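Local coordinates for protein CocE/NonD family hydrolase (Staphylococcus aureus subsp. aureus COL, PDB 3III) that is a putative hydrolase of the CocE/NonD family, probably cleaving ester or amide bonds with an alpha/beta-hydrolase domain, at residues G111-N116 with E310-F315; Y55-R60 with G77-P82. One frame throughout, in Å; residues are numbered along the deposited sequence.

Contact 1: G111-N116 with E310-F315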
# COMPACT_ATOMS: atom_id res chain seq x y z
N GLY A 111 -10.28 -18.35 -12.67
CA GLY A 111 -11.67 -18.73 -12.68
C GLY A 111 -12.59 -17.52 -12.96
O GLY A 111 -13.78 -17.71 -13.29
N PHE A 112 -12.05 -16.31 -12.81
CA PHE A 112 -12.83 -15.08 -13.19
C PHE A 112 -12.43 -14.63 -14.58
O PHE A 112 -13.27 -14.36 -15.43
CB PHE A 112 -12.63 -13.93 -12.16
CG PHE A 112 -13.25 -12.61 -12.62
CD1 PHE A 112 -14.61 -12.46 -12.66
CD2 PHE A 112 -12.48 -11.56 -13.07
CE1 PHE A 112 -15.21 -11.31 -13.10
CE2 PHE A 112 -13.07 -10.40 -13.52
CZ PHE A 112 -14.43 -10.25 -13.54
N TRP A 113 -11.14 -14.56 -14.85
CA TRP A 113 -10.69 -13.94 -16.08
C TRP A 113 -10.82 -14.84 -17.29
O TRP A 113 -11.29 -14.39 -18.33
CB TRP A 113 -9.27 -13.40 -15.96
CG TRP A 113 -9.20 -12.25 -15.02
CD1 TRP A 113 -8.83 -12.29 -13.72
CD2 TRP A 113 -9.56 -10.90 -15.29
NE1 TRP A 113 -8.90 -11.06 -13.16
CE2 TRP A 113 -9.36 -10.17 -14.10
CE3 TRP A 113 -10.01 -10.22 -16.42
CZ2 TRP A 113 -9.58 -8.83 -14.02
CZ3 TRP A 113 -10.25 -8.89 -16.34
CH2 TRP A 113 -10.04 -8.19 -15.14
N VAL A 114 -10.43 -16.09 -17.16
CA VAL A 114 -10.43 -16.98 -18.30
C VAL A 114 -11.82 -17.24 -18.89
O VAL A 114 -11.96 -17.25 -20.10
CB VAL A 114 -9.59 -18.26 -18.09
CG1 VAL A 114 -9.63 -19.12 -19.34
CG2 VAL A 114 -8.14 -17.86 -17.83
N PRO A 115 -12.86 -17.40 -18.09
CA PRO A 115 -14.20 -17.56 -18.67
C PRO A 115 -14.67 -16.31 -19.40
O PRO A 115 -15.54 -16.38 -20.24
CB PRO A 115 -15.08 -17.83 -17.49
CG PRO A 115 -14.16 -18.50 -16.54
CD PRO A 115 -12.88 -17.75 -16.66
N ASN A 116 -14.07 -15.18 -19.09
CA ASN A 116 -14.37 -13.92 -19.82
C ASN A 116 -13.44 -13.74 -21.05
O ASN A 116 -13.32 -12.63 -21.61
CB ASN A 116 -14.26 -12.73 -18.86
CG ASN A 116 -15.42 -12.61 -17.93
OD1 ASN A 116 -15.33 -12.75 -16.69
ND2 ASN A 116 -16.54 -12.37 -18.50
N GLU A 310 -15.54 -6.47 -11.44
CA GLU A 310 -16.23 -5.99 -12.59
C GLU A 310 -15.59 -4.64 -13.04
O GLU A 310 -15.51 -4.35 -14.24
CB GLU A 310 -17.75 -5.83 -12.36
CG GLU A 310 -18.57 -7.08 -12.08
CD GLU A 310 -18.70 -7.96 -13.30
OE1 GLU A 310 -18.79 -7.40 -14.43
OE2 GLU A 310 -18.71 -9.18 -13.11
N ARG A 311 -15.11 -3.86 -12.09
CA ARG A 311 -14.44 -2.57 -12.39
C ARG A 311 -13.13 -2.84 -13.15
O ARG A 311 -12.86 -2.22 -14.20
CB ARG A 311 -14.22 -1.80 -11.08
CG ARG A 311 -13.47 -0.45 -11.21
CD ARG A 311 -12.90 0.03 -9.88
NE ARG A 311 -13.76 -0.26 -8.76
CZ ARG A 311 -14.81 0.47 -8.39
NH1 ARG A 311 -15.08 1.56 -9.09
NH2 ARG A 311 -15.60 0.08 -7.35
N GLN A 312 -12.35 -3.76 -12.62
CA GLN A 312 -11.08 -4.22 -13.26
C GLN A 312 -11.34 -4.68 -14.68
O GLN A 312 -10.58 -4.36 -15.60
CB GLN A 312 -10.41 -5.35 -12.48
CG GLN A 312 -9.89 -5.04 -11.06
CD GLN A 312 -9.58 -6.32 -10.27
OE1 GLN A 312 -8.96 -7.25 -10.79
NE2 GLN A 312 -9.96 -6.34 -9.01
N LYS A 313 -12.41 -5.46 -14.84
CA LYS A 313 -12.74 -6.04 -16.13
C LYS A 313 -13.19 -4.95 -17.11
O LYS A 313 -12.86 -5.00 -18.28
CB LYS A 313 -13.82 -7.16 -15.98
CG LYS A 313 -14.27 -7.82 -17.34
CD LYS A 313 -15.27 -9.00 -17.06
CE LYS A 313 -16.62 -8.73 -17.66
NZ LYS A 313 -16.57 -8.38 -19.20
N SER A 314 -13.94 -3.96 -16.64
CA SER A 314 -14.38 -2.90 -17.51
C SER A 314 -13.16 -2.11 -18.07
O SER A 314 -13.09 -1.81 -19.26
CB SER A 314 -15.40 -1.98 -16.81
OG SER A 314 -15.67 -0.88 -17.70
N PHE A 315 -12.18 -1.86 -17.20
CA PHE A 315 -10.93 -1.16 -17.56
C PHE A 315 -10.14 -1.99 -18.56
O PHE A 315 -9.73 -1.48 -19.61
CB PHE A 315 -10.15 -0.93 -16.27
CG PHE A 315 -8.76 -0.36 -16.44
CD1 PHE A 315 -8.56 0.96 -16.84
CD2 PHE A 315 -7.66 -1.14 -16.12
CE1 PHE A 315 -7.27 1.48 -16.93
CE2 PHE A 315 -6.37 -0.64 -16.20
CZ PHE A 315 -6.17 0.70 -16.61
O HOH W 1 -8.44 -9.82 -10.46

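Contact 2: Y55-R60 with G77-P82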
# COMPACT_ATOMS: atom_id res chain seq x y z
N TYR A 55 10.10 -19.32 -14.41
CA TYR A 55 9.03 -20.30 -14.49
C TYR A 55 7.66 -19.67 -14.37
O TYR A 55 7.44 -18.80 -13.55
CB TYR A 55 9.21 -21.43 -13.46
CG TYR A 55 10.47 -22.22 -13.78
CD1 TYR A 55 10.40 -23.44 -14.45
CD2 TYR A 55 11.72 -21.73 -13.43
CE1 TYR A 55 11.58 -24.13 -14.79
CE2 TYR A 55 12.86 -22.38 -13.77
CZ TYR A 55 12.79 -23.58 -14.44
OH TYR A 55 13.93 -24.25 -14.71
N ILE A 56 6.75 -20.14 -15.20
CA ILE A 56 5.37 -19.57 -15.25
C ILE A 56 4.30 -20.64 -15.36
O ILE A 56 4.57 -21.80 -15.71
CB ILE A 56 5.18 -18.60 -16.48
CG1 ILE A 56 5.27 -19.37 -17.81
CG2 ILE A 56 6.28 -17.56 -16.50
CD1 ILE A 56 5.07 -18.47 -19.13
N ASN A 57 3.06 -20.23 -15.09
CA ASN A 57 1.88 -20.97 -15.50
C ASN A 57 1.06 -20.10 -16.44
O ASN A 57 0.97 -18.89 -16.26
CB ASN A 57 1.00 -21.29 -14.29
CG ASN A 57 1.71 -22.15 -13.27
OD1 ASN A 57 2.50 -23.03 -13.61
ND2 ASN A 57 1.35 -21.96 -12.01
N ILE A 58 0.41 -20.74 -17.40
CA ILE A 58 -0.48 -20.07 -18.32
C ILE A 58 -1.87 -20.71 -18.27
O ILE A 58 -2.01 -21.90 -18.52
CB ILE A 58 0.00 -20.22 -19.79
CG1 ILE A 58 1.43 -19.70 -20.01
CG2 ILE A 58 -1.00 -19.55 -20.78
CD1 ILE A 58 2.10 -20.19 -21.37
N PHE A 59 -2.89 -19.93 -17.94
CA PHE A 59 -4.26 -20.41 -17.99
C PHE A 59 -4.92 -19.74 -19.17
O PHE A 59 -4.88 -18.49 -19.29
CB PHE A 59 -4.99 -19.94 -16.74
CG PHE A 59 -4.47 -20.56 -15.44
CD1 PHE A 59 -5.06 -21.68 -14.94
CD2 PHE A 59 -3.38 -20.00 -14.77
CE1 PHE A 59 -4.58 -22.25 -13.75
CE2 PHE A 59 -2.90 -20.52 -13.59
CZ PHE A 59 -3.50 -21.65 -13.07
N ARG A 60 -5.51 -20.55 -20.04
CA ARG A 60 -6.10 -20.04 -21.25
C ARG A 60 -7.31 -20.82 -21.71
O ARG A 60 -7.48 -21.98 -21.35
CB ARG A 60 -5.05 -19.94 -22.35
CG ARG A 60 -4.31 -21.21 -22.65
CD ARG A 60 -3.20 -20.98 -23.69
NE ARG A 60 -2.63 -22.26 -24.12
CZ ARG A 60 -3.17 -23.05 -25.05
NH1 ARG A 60 -4.28 -22.71 -25.67
NH2 ARG A 60 -2.61 -24.21 -25.33
N GLY A 77 5.75 -17.72 -4.89
CA GLY A 77 5.36 -19.06 -5.29
C GLY A 77 4.19 -18.98 -6.26
O GLY A 77 3.11 -18.55 -5.89
N LYS A 78 4.41 -19.40 -7.51
CA LYS A 78 3.38 -19.39 -8.55
C LYS A 78 2.34 -20.53 -8.39
O LYS A 78 1.25 -20.45 -9.02
CB LYS A 78 3.99 -19.46 -9.94
CG LYS A 78 4.63 -20.82 -10.30
CD LYS A 78 5.05 -20.88 -11.77
CE LYS A 78 5.66 -22.19 -12.18
NZ LYS A 78 4.72 -23.35 -12.00
N ASP A 79 2.67 -21.57 -7.63
CA ASP A 79 1.77 -22.69 -7.44
C ASP A 79 1.17 -22.76 -6.05
O ASP A 79 0.65 -23.78 -5.65
CB ASP A 79 2.51 -23.97 -7.78
CG ASP A 79 2.89 -23.99 -9.21
OD1 ASP A 79 1.98 -23.88 -10.02
OD2 ASP A 79 4.09 -24.07 -9.53
N ASN A 80 1.24 -21.67 -5.31
CA ASN A 80 0.61 -21.65 -4.00
C ASN A 80 -0.89 -21.91 -4.06
O ASN A 80 -1.65 -21.23 -4.79
CB ASN A 80 0.91 -20.33 -3.27
CG ASN A 80 2.41 -20.12 -2.98
OD1 ASN A 80 3.29 -20.98 -3.27
ND2 ASN A 80 2.70 -18.98 -2.39
N LYS A 81 -1.32 -22.96 -3.36
CA LYS A 81 -2.72 -23.16 -3.08
C LYS A 81 -3.13 -22.14 -1.99
O LYS A 81 -2.51 -22.09 -0.91
CB LYS A 81 -3.02 -24.63 -2.67
CG LYS A 81 -4.50 -24.99 -2.73
CD LYS A 81 -4.73 -26.47 -2.44
CE LYS A 81 -6.21 -26.76 -2.21
NZ LYS A 81 -6.73 -26.00 -1.02
N PRO A 82 -4.15 -21.30 -2.26
CA PRO A 82 -4.50 -20.30 -1.22
C PRO A 82 -4.87 -20.96 0.13
O PRO A 82 -5.54 -22.01 0.13
CB PRO A 82 -5.69 -19.55 -1.81
CG PRO A 82 -6.29 -20.49 -2.90
CD PRO A 82 -5.14 -21.36 -3.37
O HOH W 2 -0.73 -20.43 -10.73

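Contact 1: G111-N116 with E310-F315
Trp113 lays the benzo end of its indole against the backbone of Lys313, CH2 coming within 3.6 Å of Lys313 CA. Two broad aromatic rings suit this tight inner side: Phe112 CD2 lies over one face of the indole, and Phe112 CZ meets Lys313 CD at 3.8 Å. A chi1 of 178° sets Lys313 CG anti to the backbone N, and Lys313 CB lies 4.0 Å from both Trp113 CZ3 and Phe112 CZ. Gln312 crosses the indole at about a right angle; its OE1 reaches the edge of the ring, 3.6 Å from Trp113 CZ2. A water accepts from Trp113 NE1 at 3.0 Å and donates to Gln312 OE1 at 2.6 Å, so both polar groups are satisfied, the oxygen also by Asn166. Here the short helix 110-113 packs beside helix 306-319, which comes after strand 290-295 of the alpha/beta-hydrolase sheet and leans on strand 186-192. Toward solvent the packing thins. Asn116 meets Lys313 CD and CE through the flat end of its side chain, while the ammonium continues to a salt bridge with Asp317. Glu310 OE2 stands at the rim of the Phe112 ring, 4.1 Å from CE1, its charge balanced by Arg306.

Contact 2: Y55-R60 with G77-P82
Asn57 and Lys78 cross obliquely, the lysine amine giving a 2.8 Å hydrogen bond from NZ to Asn57 OD1. The donor stands 33° out of the carbonyl plane. On the other branch of the amide, Asn57 ND2 donates to Asp79 OD1 at 2.8 Å with a fairly straight N-H (164°), leaving close to its own plane but meeting Asp79 OD1 from above the carboxylate plane. Asparagine fits because one side chain offers an acceptor to the lysine and a donor to the aspartate. Its strand, 53-60, lies between 36-47 and 119-124 in the large mixed sheet of the alpha/beta-hydrolase domain, and 77-82 belongs to the loop leaving strand 67-74. The Lys78 chain runs extended to CE; CD rests 3.6 Å from Tyr55 O, and CE lies against Tyr55 CB at 3.8 Å. The bend at chi4 (60°) turns NZ toward its acceptors. Asp79 OD2 takes it through the syn lone pair in a 2.6 Å salt bridge, and Asp43 of the neighbouring strand adds a second carboxylate, which would be expected to stabilise the buried ammonium. A water accepts from Asn57 ND2 and donates to Lys78 O.

In the fold
Both contacts belong to the alpha/beta-hydrolase part of the chain, their centres about 18 Å apart and well off the centre of the molecule. Contact 1 joins the short helix 110-113 and the residues after it to helix 306-319 and is only partly buried; contact 2 is buried and ties a sheet strand to a nearby loop. Their chemistry differs accordingly. Aromatic and methylene packing dominates contact 1, whose lysine keeps its charge for its own helix, whereas the lysine of contact 2 has its charge enclosed by carboxylates and an amide. Strand 119-124 serves both, pairing with 55-60, with Val120 touched by Trp113 and Val114. The contacts also touch, Val114 CG2 lying 3.6 Å from Phe59 O.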